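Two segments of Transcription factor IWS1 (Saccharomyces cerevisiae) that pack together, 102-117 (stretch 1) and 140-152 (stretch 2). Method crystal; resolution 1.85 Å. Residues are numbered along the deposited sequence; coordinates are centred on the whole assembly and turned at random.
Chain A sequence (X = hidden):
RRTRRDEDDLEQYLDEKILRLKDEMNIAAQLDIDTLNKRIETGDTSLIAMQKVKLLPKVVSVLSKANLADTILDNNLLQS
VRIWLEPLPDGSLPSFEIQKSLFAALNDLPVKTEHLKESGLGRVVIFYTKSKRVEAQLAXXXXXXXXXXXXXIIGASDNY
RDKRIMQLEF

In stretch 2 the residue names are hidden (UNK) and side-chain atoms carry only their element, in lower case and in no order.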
# COMPACT_ATOMS: atom_id res chain seq x y z
N LEU A 102 -5.24 -3.43 -2.61
CA LEU A 102 -4.65 -3.01 -1.32
C LEU A 102 -5.66 -2.58 -0.27
O LEU A 102 -5.54 -2.93 0.93
CB LEU A 102 -3.59 -1.92 -1.54
CG LEU A 102 -2.34 -2.35 -2.32
CD1 LEU A 102 -1.38 -1.14 -2.45
CD2 LEU A 102 -1.64 -3.47 -1.63
N PHE A 103 -6.69 -1.85 -0.69
CA PHE A 103 -7.69 -1.42 0.27
C PHE A 103 -8.49 -2.64 0.78
O PHE A 103 -8.84 -2.71 1.93
CB PHE A 103 -8.60 -0.33 -0.33
CG PHE A 103 -8.10 1.09 -0.07
CD1 PHE A 103 -7.59 1.86 -1.11
CD2 PHE A 103 -8.19 1.63 1.20
CE1 PHE A 103 -7.15 3.20 -0.86
CE2 PHE A 103 -7.74 2.96 1.44
CZ PHE A 103 -7.23 3.71 0.42
N ALA A 104 -8.73 -3.64 -0.05
CA ALA A 104 -9.43 -4.80 0.46
C ALA A 104 -8.59 -5.55 1.49
O ALA A 104 -9.10 -6.04 2.52
CB ALA A 104 -9.85 -5.76 -0.73
N ALA A 105 -7.29 -5.65 1.23
CA ALA A 105 -6.38 -6.26 2.19
C ALA A 105 -6.26 -5.46 3.47
O ALA A 105 -6.21 -6.06 4.53
CB ALA A 105 -4.98 -6.48 1.53
N LEU A 106 -6.26 -4.13 3.41
CA LEU A 106 -6.16 -3.30 4.62
C LEU A 106 -7.45 -3.37 5.46
O LEU A 106 -7.43 -3.13 6.67
CB LEU A 106 -5.96 -1.84 4.27
CG LEU A 106 -4.60 -1.40 3.67
CD1 LEU A 106 -4.73 -0.06 3.03
CD2 LEU A 106 -3.53 -1.41 4.79
N ASN A 107 -8.56 -3.74 4.81
CA ASN A 107 -9.85 -3.77 5.49
C ASN A 107 -9.88 -4.81 6.60
O ASN A 107 -10.62 -4.68 7.58
CB ASN A 107 -10.95 -4.02 4.47
CG ASN A 107 -12.31 -4.00 5.10
OD1 ASN A 107 -12.95 -5.03 5.21
ND2 ASN A 107 -12.68 -2.88 5.64
N ASP A 108 -9.01 -5.80 6.48
CA ASP A 108 -8.91 -6.92 7.40
C ASP A 108 -7.78 -6.83 8.47
O ASP A 108 -7.68 -7.69 9.34
CB ASP A 108 -8.67 -8.20 6.58
CG ASP A 108 -9.84 -8.57 5.67
OD1 ASP A 108 -11.00 -8.52 6.13
OD2 ASP A 108 -9.57 -8.91 4.50
N LEU A 109 -6.93 -5.80 8.39
CA LEU A 109 -5.78 -5.67 9.27
C LEU A 109 -6.11 -4.82 10.47
O LEU A 109 -6.78 -3.81 10.31
CB LEU A 109 -4.66 -4.93 8.52
CG LEU A 109 -3.39 -5.61 8.05
CD1 LEU A 109 -2.43 -4.49 7.61
CD2 LEU A 109 -2.71 -6.49 9.13
N PRO A 110 -5.69 -5.24 11.68
CA PRO A 110 -5.99 -4.42 12.86
C PRO A 110 -5.15 -3.12 13.01
O PRO A 110 -4.44 -2.94 14.02
CB PRO A 110 -5.79 -5.40 14.03
CG PRO A 110 -4.82 -6.42 13.49
CD PRO A 110 -5.04 -6.53 12.02
N VAL A 111 -5.25 -2.22 12.04
CA VAL A 111 -4.46 -0.98 12.05
C VAL A 111 -4.85 -0.01 13.18
O VAL A 111 -6.03 0.24 13.42
CB VAL A 111 -4.59 -0.30 10.69
CG1 VAL A 111 -3.76 0.98 10.62
CG2 VAL A 111 -4.20 -1.28 9.59
N LYS A 112 -3.85 0.61 13.80
CA LYS A 112 -4.09 1.61 14.84
C LYS A 112 -3.42 2.93 14.46
O LYS A 112 -2.63 3.00 13.53
CB LYS A 112 -3.52 1.13 16.18
CG LYS A 112 -4.02 -0.22 16.67
CD LYS A 112 -5.55 -0.23 16.75
CE LYS A 112 -6.08 -1.54 17.33
NZ LYS A 112 -7.55 -1.39 17.43
N THR A 113 -3.74 3.97 15.22
CA THR A 113 -3.17 5.28 14.95
C THR A 113 -1.63 5.24 14.87
O THR A 113 -1.05 5.85 13.99
CB THR A 113 -3.68 6.32 15.98
OG1 THR A 113 -5.09 6.55 15.77
CG2 THR A 113 -2.94 7.65 15.81
N GLU A 114 -0.98 4.49 15.75
CA GLU A 114 0.49 4.48 15.74
C GLU A 114 1.09 3.94 14.43
O GLU A 114 2.14 4.41 13.97
CB GLU A 114 1.08 3.73 16.93
CG GLU A 114 0.58 2.32 17.12
CD GLU A 114 -0.60 2.21 18.12
OE1 GLU A 114 -1.39 3.21 18.26
OE2 GLU A 114 -0.71 1.12 18.74
N HIS A 115 0.43 2.94 13.85
CA HIS A 115 0.87 2.42 12.56
C HIS A 115 0.66 3.41 11.45
O HIS A 115 1.51 3.52 10.57
CB HIS A 115 0.16 1.13 12.22
CG HIS A 115 0.05 0.18 13.36
ND1 HIS A 115 1.14 -0.49 13.88
CD2 HIS A 115 -1.02 -0.25 14.06
CE1 HIS A 115 0.74 -1.28 14.86
NE2 HIS A 115 -0.57 -1.16 14.98
N LEU A 116 -0.47 4.12 11.45
CA LEU A 116 -0.71 5.17 10.45
C LEU A 116 0.38 6.26 10.49
O LEU A 116 0.80 6.77 9.45
CB LEU A 116 -2.09 5.81 10.65
CG LEU A 116 -3.25 4.83 10.50
CD1 LEU A 116 -4.57 5.46 10.93
CD2 LEU A 116 -3.31 4.37 9.07
N LYS A 117 0.78 6.62 11.69
CA LYS A 117 1.78 7.67 11.88
C LYS A 117 3.12 7.20 11.36
O LYS A 117 3.78 7.90 10.61
CB LYS A 117 1.92 8.04 13.35
CG LYS A 117 0.72 8.78 13.92
CD LYS A 117 0.54 10.16 13.31
CE LYS A 117 -0.48 10.98 14.11
NZ LYS A 117 -0.94 12.13 13.26
N UNK A 140 -15.13 5.99 -0.15
CA UNK A 140 -15.96 5.72 1.03
C UNK A 140 -15.37 4.65 1.91
O UNK A 140 -15.47 4.68 3.11
c UNK A 140 -18.11 6.48 -0.11
c UNK A 140 -17.37 5.33 0.55
c UNK A 140 -18.23 7.77 0.80
c UNK A 140 -16.68 9.52 -0.01
n UNK A 140 -16.44 10.37 -0.98
n UNK A 140 -15.81 9.45 1.02
n UNK A 140 -17.82 8.82 -0.08
N UNK A 141 -14.76 3.64 1.29
CA UNK A 141 -14.06 2.63 2.06
C UNK A 141 -12.89 3.30 2.82
O UNK A 141 -12.69 3.02 4.01
c UNK A 141 -13.62 1.42 1.18
c UNK A 141 -12.21 -0.63 0.83
c UNK A 141 -13.18 -0.18 3.15
c UNK A 141 -12.64 0.45 1.88
N UNK A 142 -12.18 4.23 2.17
CA UNK A 142 -11.06 4.94 2.83
C UNK A 142 -11.60 5.74 4.03
O UNK A 142 -11.00 5.76 5.07
c UNK A 142 -10.34 5.86 1.80
N UNK A 143 -12.75 6.37 3.87
CA UNK A 143 -13.37 7.14 4.94
C UNK A 143 -13.83 6.25 6.10
O UNK A 143 -13.66 6.62 7.25
c UNK A 143 -15.47 8.52 5.26
o UNK A 143 -16.56 9.78 3.51
c UNK A 143 -16.71 9.03 4.54
c UNK A 143 -14.53 7.95 4.33
o UNK A 143 -17.80 8.60 4.99
N UNK A 144 -14.36 5.07 5.80
CA UNK A 144 -14.70 4.09 6.84
C UNK A 144 -13.47 3.60 7.57
O UNK A 144 -13.48 3.47 8.80
c UNK A 144 -15.29 -0.78 7.32
c UNK A 144 -15.80 0.42 6.52
n UNK A 144 -16.03 -1.97 6.66
c UNK A 144 -15.63 1.76 7.25
c UNK A 144 -15.39 2.86 6.22
N UNK A 145 -12.40 3.33 6.82
CA UNK A 145 -11.21 2.76 7.46
C UNK A 145 -10.53 3.79 8.34
O UNK A 145 -10.09 3.47 9.44
c UNK A 145 -10.76 -0.12 6.76
c UNK A 145 -10.22 2.29 6.42
c UNK A 145 -9.72 0.66 4.63
c UNK A 145 -10.72 0.99 5.75
N UNK A 146 -10.38 5.00 7.86
CA UNK A 146 -9.72 5.99 8.72
C UNK A 146 -10.46 6.25 10.06
O UNK A 146 -9.83 6.44 11.11
c UNK A 146 -6.91 7.56 8.39
c UNK A 146 -8.32 8.13 8.68
c UNK A 146 -10.55 8.14 7.64
c UNK A 146 -9.38 7.31 7.94
N UNK A 147 -11.78 6.33 9.99
CA UNK A 147 -12.63 6.48 11.19
C UNK A 147 -12.43 5.31 12.12
O UNK A 147 -12.28 5.47 13.33
c UNK A 147 -14.11 6.60 10.77
N UNK A 148 -12.41 4.12 11.56
CA UNK A 148 -12.27 2.94 12.34
C UNK A 148 -10.89 2.85 12.99
O UNK A 148 -10.76 2.53 14.19
c UNK A 148 -12.52 1.74 11.43
o UNK A 148 -13.74 -0.66 10.43
c UNK A 148 -12.71 -0.71 11.13
o UNK A 148 -11.94 -1.68 11.11
c UNK A 148 -12.42 0.43 12.09
N UNK A 149 -9.84 3.08 12.20
CA UNK A 149 -8.49 2.86 12.67
C UNK A 149 -8.18 3.89 13.75
O UNK A 149 -7.41 3.60 14.65
c UNK A 149 -7.12 1.91 9.18
c UNK A 149 -7.58 1.88 10.53
c UNK A 149 -7.49 3.01 11.53
c UNK A 149 -6.48 1.30 6.51
c UNK A 149 -7.40 0.65 8.62
c UNK A 149 -6.20 2.57 7.04
c UNK A 149 -7.05 0.32 7.28
c UNK A 149 -8.07 0.64 10.75
n UNK A 149 -8.00 -0.11 9.59
c UNK A 149 -6.56 2.89 8.38
N UNK A 150 -8.79 5.06 13.65
CA UNK A 150 -8.51 6.13 14.66
C UNK A 150 -9.60 6.20 15.77
O UNK A 150 -9.71 7.21 16.48
c UNK A 150 -7.33 7.48 12.86
c UNK A 150 -8.43 7.48 13.99
o UNK A 150 -9.70 7.80 13.42
N UNK A 151 -10.41 5.15 15.89
CA UNK A 151 -11.56 5.17 16.82
C UNK A 151 -11.11 5.23 18.29
O UNK A 151 -10.12 4.61 18.64
n UNK A 151 -10.57 -0.07 15.44
c UNK A 151 -11.85 2.62 17.08
c UNK A 151 -11.31 -0.57 16.43
c UNK A 151 -12.66 1.51 16.55
n UNK A 151 -11.07 -1.80 16.84
n UNK A 151 -12.27 0.17 17.00
c UNK A 151 -12.46 3.94 16.60
N UNK A 152 -11.82 6.02 19.13
CA UNK A 152 -11.59 6.11 20.59
C UNK A 152 -11.28 4.81 21.32
O UNK A 152 -10.48 4.82 22.23
c UNK A 152 -12.88 6.71 21.10
c UNK A 152 -13.29 7.64 19.99
c UNK A 152 -12.85 6.98 18.68
O HOH W 1 -8.93 -2.77 9.17
O HOH W 2 -15.26 -4.40 7.39
O HOH W 3 -8.29 -1.07 13.99
O HOH W 4 -8.91 -3.17 15.65
O HOH W 5 -5.65 3.99 17.50

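Position 140 carries three carbons, a nitrogen and a carbon bearing two more nitrogens, a guanidinium out of reach of stretch 1: Arg140. Position 141 has four carbons forked at the second, and one terminal methyl lies against Phe103; this is Leu141, with CD2 3.8 Å from Phe103 CB. A single carbon at position 142 identifies Ala142, whose CB sits 3.9 Å from Phe103 CE2. At position 143, three carbons end in two oxygens, giving Glu143; it lies out of reach of stretch 1, and its OE2 forms a salt bridge with Arg140 NH1 (2.6 Å).

Position 144 is a row of four carbons ending in nitrogen, hence Lys144. Its NZ donates to water 2 (2.7 Å), which in turn donates to Asn107 OD1 (3.2 Å), so the two polar side chains are linked through solvent. Position 145 again shows four carbons forked at the second and reaches both Phe103 and Asn107. It is Leu145: CD1 meets the edge of the Phe103 ring, 3.9 Å from CD2 of Phe103, and CD2 lies 3.5 Å from Asn107 ND2. At position 146 the four carbons fork at the first, one arm two carbons long, which defines Ile146; its CD1 comes within 4.0 Å of Leu116 CD1. Position 147, one carbon with no partner in stretch 1, is Ala147. Position 148 has three carbons, the third with two oxygens, and is Glu148.

Position 149 holds fused five- and six-membered rings with eight carbons and one nitrogen, packed among Leu106, Val111 and Leu116. Only Trp149 fits. Val111 CB stands 3.4 Å from the centroid of the five-membered ring, almost on its normal, while Leu116 CD2 approaches CE3 of Trp149 at 3.6 Å. Position 150 has one carbon bearing an oxygen and a carbon, near Thr113 and Leu116: Thr150, whose OG1 donates to Ile146 O (2.7 Å) as the helix ends. Position 151 has a guanidinium after three carbons and a nitrogen, near Lys112: Arg151. Its NH1 donates to Glu148 O (2.9 Å). Position 152, three carbons closing onto the backbone nitrogen, is Pro152.

The contact is apolar at heart, with no direct hydrogen bond across it. Trp149 covers the turn between the helices of stretch 1, and its NE1 donates to water 1 (2.8 Å), which also bonds Leu106 O and Leu109 O. At the margin, Lys112 NZ and Arg151 NH2 lie 3.6 Å apart despite like charge; both donate to water 4.

Stretch 2 140-152: RLAEKLIAEWTRP
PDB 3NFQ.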